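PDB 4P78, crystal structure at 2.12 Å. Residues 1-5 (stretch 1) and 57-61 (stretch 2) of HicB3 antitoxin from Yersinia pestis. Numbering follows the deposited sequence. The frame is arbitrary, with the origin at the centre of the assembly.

Stretch 1 (1-5) MIYPI
Stretch 2 57-61: PSPPK

Proline-rich segments often pack through their rings, and the packing of a proline-rich loop on the amino-terminal strand of HicB3 antitoxin gives a compact example. Residues 2-5 run as an extended strand (phi/psi -79/124, -114/143, -77/142 and -127/149); Met1 has psi 137. The second stretch has no regular secondary structure, yet it too is drawn out: -71/158 at Pro57, -94/163 at Ser58, -56/169 at Pro59, -58/140 at Pro60 and -81/-164 at Lys61. The register is set by Tyr3 and Pro60, whose CA atoms lie 6.3 Å apart. The two paths run roughly crosswise, neither parallel nor antiparallel. No hydrogen bond joins the stretches, and the 224 Å² buried between them, both sides summed, comes mainly from apolar packing centred on Pro60.

The aromatic contact is a CH-pi interaction. Tyr3 (chi1 -87°, chi2 91°) offers one ring face to Pro60, whose CD sits 4.2 Å from the ring centroid, 24° off the normal, and 3.8 Å from Tyr3 CE2. Proline CD carries slightly polarised hydrogens because it is bonded to the amide nitrogen, which suits it to a pi cloud.

Aliphatic contacts extend the packing. Met1, with chi angles of 174°, 166° and 44° (t, t, p), brings its polarisable SD to 3.8 Å from Pro60 CD and 3.9 Å from Pro59 CB. Pro4 CD, in a C-gamma endo ring, meets Pro60 CG at 3.7 Å; Pro59 and Pro60 are both C-gamma exo. Pro60 CG also lies 3.2 Å from Ile2 O, a close contact with a polar backbone oxygen rather than apolar packing. The Ile2 CA-to-CB bond points sideways (m, m).

Within the second stretch, Lys61 (m, m, t, m) curls back so that NZ donates to Pro59 O at 2.8 Å and, weakly, to Ser58 O at 3.1 Å, pairing its charge with carbonyls of preceding residues; NZ is also bonded elsewhere in the structure.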

# COMPACT_ATOMS: atom_id res chain seq x y z
N MET A 1 9.10 -12.96 -2.19
CA MET A 1 9.20 -11.59 -2.67
C MET A 1 7.92 -10.80 -2.39
O MET A 1 6.81 -11.31 -2.59
CB MET A 1 9.52 -11.58 -4.16
CG MET A 1 9.51 -10.20 -4.79
SD MET A 1 10.29 -10.21 -6.41
CE MET A 1 9.59 -11.70 -7.12
N ILE A 2 8.09 -9.56 -1.93
CA ILE A 2 6.97 -8.67 -1.63
C ILE A 2 6.42 -8.04 -2.90
O ILE A 2 7.15 -7.39 -3.64
CB ILE A 2 7.36 -7.54 -0.66
CG1 ILE A 2 7.84 -8.11 0.67
CG2 ILE A 2 6.16 -6.64 -0.38
CD1 ILE A 2 6.73 -8.71 1.47
N TYR A 3 5.12 -8.22 -3.13
CA TYR A 3 4.46 -7.59 -4.26
C TYR A 3 3.43 -6.56 -3.83
O TYR A 3 2.73 -6.74 -2.83
CB TYR A 3 3.78 -8.65 -5.14
CG TYR A 3 4.69 -9.23 -6.19
CD1 TYR A 3 5.44 -10.36 -5.93
CD2 TYR A 3 4.79 -8.64 -7.44
CE1 TYR A 3 6.27 -10.90 -6.91
CE2 TYR A 3 5.61 -9.16 -8.42
CZ TYR A 3 6.35 -10.29 -8.15
OH TYR A 3 7.17 -10.81 -9.13
N PRO A 4 3.34 -5.47 -4.60
CA PRO A 4 2.27 -4.48 -4.39
C PRO A 4 0.95 -4.99 -4.93
O PRO A 4 0.95 -5.65 -5.98
CB PRO A 4 2.74 -3.27 -5.19
CG PRO A 4 3.62 -3.86 -6.28
CD PRO A 4 4.26 -5.09 -5.69
N ILE A 5 -0.14 -4.70 -4.23
CA ILE A 5 -1.48 -4.88 -4.78
C ILE A 5 -2.25 -3.58 -4.63
O ILE A 5 -1.99 -2.80 -3.71
CB ILE A 5 -2.24 -6.04 -4.08
CG1 ILE A 5 -2.27 -5.85 -2.57
CG2 ILE A 5 -1.63 -7.41 -4.46
CD1 ILE A 5 -3.19 -6.82 -1.84
N PRO A 57 5.54 -10.72 -16.15
CA PRO A 57 5.83 -9.45 -15.49
C PRO A 57 7.21 -9.45 -14.84
O PRO A 57 7.77 -10.50 -14.55
CB PRO A 57 4.73 -9.37 -14.42
CG PRO A 57 4.48 -10.80 -14.07
CD PRO A 57 4.55 -11.51 -15.40
N SER A 58 7.75 -8.25 -14.61
CA SER A 58 9.01 -8.10 -13.89
C SER A 58 8.73 -7.85 -12.41
O SER A 58 7.61 -7.50 -12.04
CB SER A 58 9.82 -6.96 -14.51
OG SER A 58 8.96 -5.91 -14.91
N PRO A 59 9.75 -8.03 -11.55
CA PRO A 59 9.60 -7.77 -10.12
C PRO A 59 9.14 -6.33 -9.86
O PRO A 59 9.13 -5.51 -10.80
CB PRO A 59 11.01 -8.01 -9.57
CG PRO A 59 11.64 -8.92 -10.54
CD PRO A 59 11.11 -8.52 -11.87
N PRO A 60 8.74 -6.02 -8.62
CA PRO A 60 8.23 -4.68 -8.31
C PRO A 60 9.21 -3.55 -8.62
O PRO A 60 10.40 -3.66 -8.34
CB PRO A 60 7.95 -4.76 -6.81
CG PRO A 60 7.65 -6.19 -6.56
CD PRO A 60 8.57 -6.95 -7.49
N LYS A 61 8.66 -2.45 -9.14
CA LYS A 61 9.43 -1.31 -9.61
C LYS A 61 9.89 -0.32 -8.52
O LYS A 61 9.91 -0.63 -7.33
CB LYS A 61 8.59 -0.56 -10.65
CG LYS A 61 7.85 -1.47 -11.64
CD LYS A 61 8.80 -2.43 -12.37
CE LYS A 61 8.05 -3.34 -13.35
NZ LYS A 61 7.35 -4.50 -12.70